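Local coordinates for protein tyrosinase (Burkholderia thailandensis, PDB 5ZRD) that probably hydroxylates monophenols and oxidises them further at a pair of copper ions, as tyrosinases do, and works at acidic pH, at residues 267-272 with 424-429; 169-174 with 307-312; 16-21 with 27-32; 87-92 with 371-376. All blocks are in the same frame, centred on the assembly; numbering follows the deposited sequence.

Contact 1 (267-272 with 424-429); sequences PGLVTP and TKKLTV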
# COMPACT_ATOMS: atom_id res chain seq x y z
N PRO A 267 -19.17 2.46 40.71
CA PRO A 267 -20.58 2.17 40.97
C PRO A 267 -21.51 3.29 40.47
O PRO A 267 -21.12 4.44 40.44
CB PRO A 267 -20.66 2.00 42.50
CG PRO A 267 -19.45 2.76 43.05
CD PRO A 267 -18.42 2.79 41.94
N GLY A 268 -22.72 2.94 40.06
CA GLY A 268 -23.65 3.91 39.50
C GLY A 268 -23.45 4.06 38.00
O GLY A 268 -22.66 3.32 37.38
N LEU A 269 -24.14 5.06 37.45
CA LEU A 269 -24.21 5.29 36.02
C LEU A 269 -23.98 6.77 35.77
O LEU A 269 -24.76 7.58 36.25
CB LEU A 269 -25.61 4.92 35.50
CG LEU A 269 -25.81 3.45 35.14
CD1 LEU A 269 -27.19 3.21 34.53
CD2 LEU A 269 -24.74 2.98 34.18
N VAL A 270 -22.95 7.11 35.02
CA VAL A 270 -22.84 8.49 34.54
C VAL A 270 -23.30 8.55 33.08
O VAL A 270 -23.16 7.61 32.31
CB VAL A 270 -21.44 9.08 34.73
CG1 VAL A 270 -20.90 8.83 36.13
CG2 VAL A 270 -20.47 8.58 33.71
N THR A 271 -23.87 9.70 32.73
CA THR A 271 -24.33 9.97 31.40
C THR A 271 -23.59 11.20 30.85
O THR A 271 -23.74 12.27 31.40
CB THR A 271 -25.83 10.27 31.36
OG1 THR A 271 -26.49 9.09 31.81
CG2 THR A 271 -26.31 10.63 29.97
N PRO A 272 -22.85 11.03 29.76
CA PRO A 272 -22.20 12.12 29.08
C PRO A 272 -23.21 12.97 28.30
O PRO A 272 -24.27 12.47 27.87
CB PRO A 272 -21.22 11.46 28.11
CG PRO A 272 -21.87 10.12 27.78
CD PRO A 272 -22.78 9.82 28.94
N THR A 424 -31.15 -1.14 42.82
CA THR A 424 -30.13 -0.12 42.72
C THR A 424 -28.96 -0.60 41.84
O THR A 424 -27.93 0.09 41.79
CB THR A 424 -29.57 0.22 44.11
OG1 THR A 424 -28.87 -0.94 44.57
CG2 THR A 424 -30.64 0.63 45.10
N LYS A 425 -29.13 -1.76 41.19
CA LYS A 425 -28.05 -2.44 40.46
C LYS A 425 -28.02 -2.00 38.99
O LYS A 425 -28.95 -1.31 38.50
CB LYS A 425 -28.24 -3.96 40.49
CG LYS A 425 -28.08 -4.60 41.84
CD LYS A 425 -28.51 -6.05 41.94
CE LYS A 425 -27.64 -6.82 42.92
NZ LYS A 425 -28.18 -8.16 43.24
N LYS A 426 -26.97 -2.42 38.27
CA LYS A 426 -26.90 -2.08 36.88
C LYS A 426 -26.64 -3.33 36.04
O LYS A 426 -26.02 -4.25 36.51
CB LYS A 426 -25.87 -0.97 36.64
CG LYS A 426 -24.40 -1.35 36.66
CD LYS A 426 -23.50 -0.16 36.33
CE LYS A 426 -22.26 -0.17 37.18
NZ LYS A 426 -21.58 1.15 37.21
N LEU A 427 -27.15 -3.28 34.81
CA LEU A 427 -26.98 -4.35 33.81
C LEU A 427 -25.84 -3.96 32.85
O LEU A 427 -25.88 -2.89 32.26
CB LEU A 427 -28.28 -4.50 33.02
CG LEU A 427 -28.30 -5.67 32.03
CD1 LEU A 427 -28.31 -7.01 32.75
CD2 LEU A 427 -29.51 -5.59 31.11
N THR A 428 -24.87 -4.85 32.67
CA THR A 428 -23.87 -4.66 31.67
C THR A 428 -24.17 -5.64 30.53
O THR A 428 -24.31 -6.83 30.74
CB THR A 428 -22.46 -4.86 32.25
OG1 THR A 428 -22.17 -3.98 33.35
CG2 THR A 428 -21.39 -4.67 31.20
N VAL A 429 -24.27 -5.11 29.33
CA VAL A 429 -24.52 -5.89 28.14
C VAL A 429 -23.24 -5.90 27.31
O VAL A 429 -22.73 -4.85 26.96
CB VAL A 429 -25.70 -5.37 27.29
CG1 VAL A 429 -26.00 -6.31 26.13
CG2 VAL A 429 -26.96 -5.17 28.13

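Contact 2 (169-174 with 307-312); sequences YEKPKG and NNTAGM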
# COMPACT_ATOMS: atom_id res chain seq x y z
N TYR A 169 -21.71 7.80 0.25
CA TYR A 169 -21.31 9.13 0.68
C TYR A 169 -21.89 10.20 -0.25
O TYR A 169 -22.09 11.33 0.19
CB TYR A 169 -19.80 9.34 0.69
CG TYR A 169 -19.01 8.43 1.58
CD1 TYR A 169 -19.59 7.77 2.65
CD2 TYR A 169 -17.65 8.25 1.36
CE1 TYR A 169 -18.85 6.93 3.47
CE2 TYR A 169 -16.90 7.41 2.18
CZ TYR A 169 -17.50 6.76 3.24
OH TYR A 169 -16.79 5.91 4.04
N GLU A 170 -22.13 9.86 -1.52
CA GLU A 170 -22.28 10.87 -2.59
C GLU A 170 -23.72 11.33 -2.69
O GLU A 170 -24.65 10.52 -2.48
CB GLU A 170 -21.77 10.31 -3.92
CG GLU A 170 -20.28 10.01 -3.87
CD GLU A 170 -19.66 9.73 -5.21
OE1 GLU A 170 -18.50 10.13 -5.43
OE2 GLU A 170 -20.35 9.09 -6.00
N LYS A 171 -23.86 12.63 -2.98
CA LYS A 171 -25.14 13.26 -3.09
C LYS A 171 -25.07 14.34 -4.16
O LYS A 171 -24.15 15.18 -4.12
CB LYS A 171 -25.56 13.78 -1.71
CG LYS A 171 -26.37 12.78 -0.91
CD LYS A 171 -26.21 12.77 0.59
CE LYS A 171 -27.46 13.18 1.31
NZ LYS A 171 -27.85 12.27 2.41
N PRO A 172 -26.03 14.34 -5.12
CA PRO A 172 -25.91 15.24 -6.26
C PRO A 172 -26.18 16.71 -5.93
O PRO A 172 -26.85 17.04 -4.93
CB PRO A 172 -27.05 14.81 -7.20
CG PRO A 172 -28.14 14.35 -6.26
CD PRO A 172 -27.34 13.65 -5.18
N LYS A 173 -25.72 17.57 -6.84
CA LYS A 173 -26.12 18.97 -6.84
C LYS A 173 -27.64 19.05 -6.82
O LYS A 173 -28.29 18.27 -7.51
CB LYS A 173 -25.67 19.68 -8.11
CG LYS A 173 -26.05 21.15 -8.19
CD LYS A 173 -25.42 21.83 -9.36
CE LYS A 173 -25.80 23.28 -9.47
NZ LYS A 173 -24.87 23.98 -10.39
N GLY A 174 -28.20 19.95 -6.03
CA GLY A 174 -29.67 20.04 -5.89
C GLY A 174 -30.27 19.11 -4.85
O GLY A 174 -31.43 19.15 -4.58
N ASN A 307 -23.21 10.94 11.03
CA ASN A 307 -22.37 12.10 11.12
C ASN A 307 -22.02 12.60 9.70
O ASN A 307 -21.55 13.72 9.54
CB ASN A 307 -21.16 11.80 11.98
CG ASN A 307 -21.45 11.90 13.46
OD1 ASN A 307 -20.89 11.14 14.25
ND2 ASN A 307 -22.31 12.83 13.85
N ASN A 308 -22.28 11.80 8.67
CA ASN A 308 -21.75 12.09 7.31
C ASN A 308 -22.20 13.47 6.80
O ASN A 308 -21.38 14.28 6.41
CB ASN A 308 -22.20 11.01 6.33
CG ASN A 308 -21.52 9.70 6.60
OD1 ASN A 308 -20.62 9.27 5.86
ND2 ASN A 308 -21.90 9.11 7.71
N THR A 309 -23.51 13.74 6.85
CA THR A 309 -24.06 14.96 6.28
C THR A 309 -25.02 15.66 7.25
O THR A 309 -25.71 16.59 6.88
CB THR A 309 -24.81 14.65 4.97
OG1 THR A 309 -25.85 13.67 5.17
CG2 THR A 309 -23.87 14.13 3.92
N ALA A 310 -25.04 15.28 8.51
CA ALA A 310 -25.90 15.97 9.50
C ALA A 310 -25.63 17.48 9.51
O ALA A 310 -26.52 18.28 9.75
CB ALA A 310 -25.65 15.42 10.86
N GLY A 311 -24.38 17.87 9.30
CA GLY A 311 -24.05 19.30 9.35
C GLY A 311 -24.71 20.10 8.22
O GLY A 311 -24.72 21.32 8.30
N MET A 312 -25.27 19.45 7.20
CA MET A 312 -25.90 20.19 6.09
C MET A 312 -27.34 20.51 6.45
O MET A 312 -27.96 21.27 5.74
CB MET A 312 -25.90 19.39 4.78
CG MET A 312 -24.53 19.10 4.23
SD MET A 312 -23.60 20.61 3.87
CE MET A 312 -22.02 19.96 3.35
O HOH W 1 -25.85 10.94 4.68

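Contact 3 (16-21 with 27-32); sequences DLQKRY and KPLEDL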
# COMPACT_ATOMS: atom_id res chain seq x y z
N ASP A 16 -38.56 31.28 22.24
CA ASP A 16 -38.80 32.62 22.76
C ASP A 16 -38.79 33.66 21.62
O ASP A 16 -39.58 34.61 21.68
CB ASP A 16 -37.77 32.95 23.87
CG ASP A 16 -37.94 34.35 24.46
OD1 ASP A 16 -39.03 34.61 24.99
OD2 ASP A 16 -36.97 35.16 24.39
N LEU A 17 -37.91 33.50 20.62
CA LEU A 17 -37.84 34.45 19.50
C LEU A 17 -39.12 34.37 18.65
O LEU A 17 -39.53 35.36 18.06
CB LEU A 17 -36.59 34.16 18.65
CG LEU A 17 -35.24 34.35 19.35
CD1 LEU A 17 -34.10 34.42 18.34
CD2 LEU A 17 -35.20 35.59 20.22
N GLN A 18 -39.75 33.20 18.61
CA GLN A 18 -40.90 32.99 17.76
C GLN A 18 -42.14 33.56 18.44
O GLN A 18 -43.09 33.93 17.77
CB GLN A 18 -41.11 31.50 17.46
CG GLN A 18 -42.03 31.24 16.27
CD GLN A 18 -42.20 29.77 15.93
OE1 GLN A 18 -43.08 29.40 15.17
NE2 GLN A 18 -41.36 28.91 16.49
N LYS A 19 -42.13 33.59 19.76
CA LYS A 19 -43.23 34.12 20.53
C LYS A 19 -43.20 35.65 20.46
O LYS A 19 -44.21 36.30 20.27
CB LYS A 19 -43.13 33.64 21.98
CG LYS A 19 -44.13 32.56 22.39
CD LYS A 19 -43.69 31.71 23.58
CE LYS A 19 -43.05 32.50 24.71
NZ LYS A 19 -42.16 31.65 25.52
N ARG A 20 -42.02 36.22 20.62
CA ARG A 20 -41.84 37.65 20.41
C ARG A 20 -42.36 38.02 19.01
O ARG A 20 -43.19 38.92 18.90
CB ARG A 20 -40.38 38.03 20.71
CG ARG A 20 -40.07 37.99 22.21
CD ARG A 20 -38.60 37.89 22.56
NE ARG A 20 -37.99 39.16 22.91
CZ ARG A 20 -37.43 39.45 24.09
NH1 ARG A 20 -37.46 38.57 25.09
NH2 ARG A 20 -36.82 40.61 24.26
N TYR A 21 -41.95 37.31 17.95
CA TYR A 21 -42.50 37.54 16.59
C TYR A 21 -44.04 37.43 16.57
O TYR A 21 -44.69 38.28 16.00
CB TYR A 21 -41.90 36.57 15.57
CG TYR A 21 -42.37 36.76 14.14
CD1 TYR A 21 -43.60 36.27 13.70
CD2 TYR A 21 -41.58 37.43 13.23
CE1 TYR A 21 -44.02 36.44 12.39
CE2 TYR A 21 -41.98 37.60 11.91
CZ TYR A 21 -43.21 37.12 11.49
OH TYR A 21 -43.56 37.31 10.19
N LYS A 27 -38.24 41.85 14.81
CA LYS A 27 -36.84 42.11 14.33
C LYS A 27 -35.91 40.90 14.61
O LYS A 27 -35.18 40.45 13.68
CB LYS A 27 -36.28 43.41 14.93
CG LYS A 27 -34.97 43.90 14.31
CD LYS A 27 -34.21 44.92 15.14
CE LYS A 27 -32.74 45.06 14.75
NZ LYS A 27 -32.52 44.96 13.28
N PRO A 28 -35.90 40.35 15.86
CA PRO A 28 -35.00 39.23 16.23
C PRO A 28 -35.11 38.01 15.30
O PRO A 28 -34.09 37.56 14.75
CB PRO A 28 -35.43 38.84 17.66
CG PRO A 28 -36.01 40.10 18.23
CD PRO A 28 -36.70 40.74 17.04
N LEU A 29 -36.33 37.47 15.10
CA LEU A 29 -36.48 36.34 14.20
C LEU A 29 -36.09 36.74 12.77
O LEU A 29 -35.43 35.96 12.09
CB LEU A 29 -37.91 35.80 14.24
CG LEU A 29 -38.06 34.35 13.80
CD1 LEU A 29 -36.98 33.47 14.40
CD2 LEU A 29 -39.42 33.81 14.17
N GLU A 30 -36.45 37.94 12.34
CA GLU A 30 -36.14 38.36 10.98
C GLU A 30 -34.61 38.45 10.79
O GLU A 30 -34.04 38.03 9.73
CB GLU A 30 -36.82 39.69 10.67
CG GLU A 30 -38.30 39.56 10.32
CD GLU A 30 -39.07 40.87 10.26
OE1 GLU A 30 -40.26 40.86 9.88
OE2 GLU A 30 -38.47 41.90 10.59
N ASP A 31 -33.90 38.96 11.79
CA ASP A 31 -32.43 39.05 11.64
C ASP A 31 -31.80 37.66 11.47
O ASP A 31 -30.91 37.44 10.63
CB ASP A 31 -31.79 39.75 12.84
CG ASP A 31 -32.10 41.25 12.91
OD1 ASP A 31 -32.39 41.88 11.86
OD2 ASP A 31 -32.03 41.79 14.03
N LEU A 32 -32.25 36.73 12.31
CA LEU A 32 -31.76 35.37 12.25
C LEU A 32 -32.05 34.78 10.86
O LEU A 32 -31.12 34.29 10.22
CB LEU A 32 -32.42 34.53 13.35
CG LEU A 32 -31.95 33.08 13.38
CD1 LEU A 32 -30.53 32.99 13.92
CD2 LEU A 32 -32.91 32.20 14.16

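Contact 4 (87-92 with 371-376); sequences NVLFPT and TPLNPF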
# COMPACT_ATOMS: atom_id res chain seq x y z
N ASN A 87 -14.93 11.33 21.96
CA ASN A 87 -13.67 11.68 22.58
C ASN A 87 -13.82 13.00 23.34
O ASN A 87 -14.83 13.66 23.24
CB ASN A 87 -12.55 11.68 21.54
CG ASN A 87 -12.61 12.86 20.60
OD1 ASN A 87 -12.97 13.96 21.00
ND2 ASN A 87 -12.16 12.64 19.37
N VAL A 88 -12.80 13.38 24.12
CA VAL A 88 -12.97 14.50 25.08
C VAL A 88 -13.07 15.86 24.37
O VAL A 88 -13.42 16.86 24.98
CB VAL A 88 -11.83 14.51 26.12
CG1 VAL A 88 -11.94 13.31 27.04
CG2 VAL A 88 -10.46 14.56 25.47
N LEU A 89 -12.78 15.92 23.09
CA LEU A 89 -12.95 17.15 22.33
C LEU A 89 -14.40 17.31 21.85
O LEU A 89 -14.71 18.29 21.21
CB LEU A 89 -11.98 17.14 21.14
CG LEU A 89 -10.51 16.97 21.52
CD1 LEU A 89 -9.62 17.14 20.30
CD2 LEU A 89 -10.11 17.95 22.60
N PHE A 90 -15.30 16.38 22.16
CA PHE A 90 -16.67 16.53 21.61
C PHE A 90 -17.28 17.90 21.99
O PHE A 90 -17.79 18.62 21.15
CB PHE A 90 -17.54 15.32 21.98
CG PHE A 90 -19.01 15.58 21.80
CD1 PHE A 90 -19.62 15.37 20.58
CD2 PHE A 90 -19.77 16.13 22.81
CE1 PHE A 90 -20.97 15.66 20.39
CE2 PHE A 90 -21.12 16.39 22.64
CZ PHE A 90 -21.72 16.16 21.42
N PRO A 91 -17.31 18.24 23.26
CA PRO A 91 -18.01 19.47 23.67
C PRO A 91 -17.37 20.77 23.15
O PRO A 91 -18.08 21.68 22.72
CB PRO A 91 -17.88 19.46 25.20
CG PRO A 91 -17.82 17.99 25.53
CD PRO A 91 -16.96 17.43 24.43
N THR A 92 -16.05 20.84 23.24
CA THR A 92 -15.32 22.03 22.91
C THR A 92 -15.24 22.21 21.39
O THR A 92 -15.22 23.31 20.90
CB THR A 92 -13.90 21.97 23.50
OG1 THR A 92 -13.27 20.71 23.21
CG2 THR A 92 -13.93 22.16 24.98
N THR A 371 -5.00 20.44 22.08
CA THR A 371 -5.16 19.92 20.72
C THR A 371 -5.92 20.95 19.88
O THR A 371 -6.97 21.43 20.30
CB THR A 371 -5.85 18.55 20.71
OG1 THR A 371 -5.12 17.65 21.54
CG2 THR A 371 -5.93 17.94 19.33
N PRO A 372 -5.38 21.29 18.69
CA PRO A 372 -6.03 22.09 17.66
C PRO A 372 -7.45 21.58 17.38
O PRO A 372 -7.64 20.37 17.15
CB PRO A 372 -5.21 21.89 16.37
CG PRO A 372 -3.90 21.40 16.85
CD PRO A 372 -4.24 20.59 18.08
N LEU A 373 -8.42 22.48 17.44
CA LEU A 373 -9.79 22.16 17.04
C LEU A 373 -9.96 22.56 15.57
O LEU A 373 -10.64 23.52 15.27
CB LEU A 373 -10.78 22.91 17.95
CG LEU A 373 -10.67 22.54 19.43
CD1 LEU A 373 -11.50 23.45 20.30
CD2 LEU A 373 -11.07 21.10 19.63
N ASN A 374 -9.33 21.78 14.69
CA ASN A 374 -9.32 22.03 13.23
C ASN A 374 -10.75 22.01 12.67
O ASN A 374 -11.57 21.23 13.11
CB ASN A 374 -8.48 20.99 12.51
CG ASN A 374 -7.05 20.97 13.01
OD1 ASN A 374 -6.47 19.91 13.15
ND2 ASN A 374 -6.49 22.14 13.28
N PRO A 375 -11.05 22.87 11.72
CA PRO A 375 -10.13 23.81 11.06
C PRO A 375 -10.23 25.26 11.56
O PRO A 375 -9.84 26.20 10.85
CB PRO A 375 -10.67 23.74 9.62
CG PRO A 375 -12.18 23.70 9.82
CD PRO A 375 -12.39 22.93 11.12
N PHE A 376 -10.75 25.43 12.77
CA PHE A 376 -11.07 26.75 13.30
C PHE A 376 -9.81 27.51 13.72
O PHE A 376 -8.96 26.98 14.43
CB PHE A 376 -12.02 26.59 14.50
CG PHE A 376 -13.20 25.73 14.18
CD1 PHE A 376 -13.93 25.94 13.02
CD2 PHE A 376 -13.54 24.66 15.00
CE1 PHE A 376 -15.01 25.13 12.70
CE2 PHE A 376 -14.62 23.86 14.68
CZ PHE A 376 -15.35 24.09 13.53

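Contact 1 (267-272 with 424-429)
The ammonium nitrogen NZ of K426 lies within bonding range of three backbone carbonyls, one of which, G268 O, belongs to the facing loop. The modelled separation from NZ to G268 O is 2.4 Å, too short to be taken literally at 2.3 Å resolution, so its length is doubtful. The other two acceptors, N263 O and N266 O, belong to the last turn of helix 256-265 and the residues just after it, where backbone carbonyls gather. A buried positive charge at such a helix end is likely to be favoured, and the three acceptors probably supply what water would otherwise provide. The lysine arrives there because its CG lies between the backbone N and the carbonyl carbon (chi1 77°) and the chain then bends at chi3 (141°), swinging the nitrogen onto the loop. G268 adopts a positive phi of 88°, a conformation comfortable for a residue without a side chain. L269 supplies the apolar half of the contact: its CD2 rests against CD of the lysine at 4.0 Å, the two side chains slanting past one another, so that a methyl group lies against the aliphatic stem while the charged tip looks to the backbone. Outward from this, K426 lies on the central strand of the antiparallel sheet 485-489, 426-430, 531-534. L269 also packs on H487 and P489 at the neighbouring strand, and V270 N bonds to N263 OD1, so the loop between helices 256-265 and 274-285 is fastened both to the helix before it and to the sheet.

Contact 2 (169-174 with 307-312)
K171 and T309 face each other without bonding directly: NZ of the lysine stops 3.7 Å from OG1 of the threonine, and a water spans the gap. That water donates to T309 OG1 at 2.8 Å and accepts from K171 NZ in a weak bond of 3.3 Å. The stronger partners of both groups lie elsewhere. D303 OD2 forms a salt bridge with K171 NZ and a hydrogen bond with T309 OG1, while G184 O also takes a bond from the lysine. To meet them the K171 chain is bent at chi2, chi3 (115°) and chi4, all well away from staggered values, which suggests that its buried polar partners dictate its course. T309 is placed more simply, with OG1 between the backbone N and the carbonyl carbon (chi1 57°), where it can meet the carboxylate and the water together. The loop 307-312 leads into helix 315-334, which brings H320 to the dicopper centre; N307 lines the pocket of the bound oxygen atom, and its carbonyl makes a weak bond to ND1 of the copper ligand H57. N308 itself stands back from the copper ions, its side chain about 8 Å from that of H57. Here the Y169 ring and the N308 side chain slant across each other, ring and amide planes 33° apart, in plain van der Waals contact. Y169 keeps CG beside its own backbone N, and the ring thereby reaches toward N308. Its outer end is fixed by V472 N, which bonds to OH, and F61 meets the ring edge-to-face.

Contact 3 (16-21 with 27-32)
L29 fills the closest part of this helix pair, its CD2 lying 4.0 Å from CB of Y21 and equally near CA of Q18, while its CD1 turns to CB of L17. One leucine therefore fits against three residues of helix 14-22. Its CG is anti to the backbone N (chi1 -157°), which spreads the two methyls along the partner helix. The side chains of Y21 and L29 cross at about a right angle, and the near part of the ring shares in the tight packing, CD2 of Y21 lying 4.1 Å from CB of L29. Beside it L17 CD2 touches CB of P28 at 4.1 Å, the proline lying in the first turn of helix 27-41. The two axes approach to 8.5 Å at an angle of 122°, so the short connection between the helices folds them into a steeply crossed pair, nearer perpendicular than antiparallel.

The looser side begins at E30, whose OE1 comes no nearer than 4.2 Å to CE2 of Y21, and continues to R20 and the exposed K27. The charged groups are settled locally: R20 NH1 pairs with D16 OD2 at 3.5 Å, and R20 NE with E25 in the connecting loop. K27 NZ bridges weakly to the carboxylate of D31, one turn on. Apart from the carboxylate of E30 beside the Y21 ring, the side chains meet through carbon, so the pairing rests mainly on apolar contact.

Contact 4 (87-92 with 371-376)
L89 and T371 meet methyl to methyl, CD1 of the leucine lying 3.9 Å from CG2 of the threonine, with the two side chains crossing at about a right angle. The same CD1 lies 4.3 Å from CD2 of L373, and L373 in turn sets its CD1 over the main chain of T92, 3.8 Å from the carbonyl O. T371 presents its methyl because CG2 is anti to the backbone N (chi1 -55° places OG1 beside the N), leaving OG1 to bond to N368 N. T92 OG1 is likewise taken up by S386 OG.

Behind the leucine stands the start of helix 90-108. N87 OD1 accepts from L89 N at 2.9 Å, an Asx turn with the donor tilted 22° from the carbonyl plane, and a type I turn from N87 to F90 closes on the same asparagine. This turn opens helix 90-108, one of the helices that carry copper ligands in this type-3 dicopper enzyme: H94, a ligand of one copper ion together with H57 and H85, follows one turn later, with ND1 held by F90 O. The F90 ring in turn meets H277, a ligand of the other copper, edge-to-face.

On the far side, the short, weakly bonded strand about 372-373 pairs through L373 with Y384. The carbonyl O of N374, in the cis peptide before P375, accepts from W93 NE1; beyond it F376 lies against M96, Y97 and K100, further along the helix that L89 leads into.

In the fold
Contact 3 comes first along the chain and closes before the others open. The remaining three interlock: contact 2 lies inside the loop closed by contact 4, while the segments of contact 1 alternate with those of both. Contacts 2 and 4, centres 22 Å apart, lie near the dicopper centre, contact 2 through its N307 and contact 4 with the L89 side chain about 10 Å from a copper ion. Contact 1, 27 Å from contact 4 between centres, joins the loop after helix 256-265 to the three-stranded sheet. Contact 3, 42 Å from contact 1, lies across the chain's centre. Contact 4 thus brings a late segment back against a copper-ligand helix, while contacts 1 and 3 lie far from the metals.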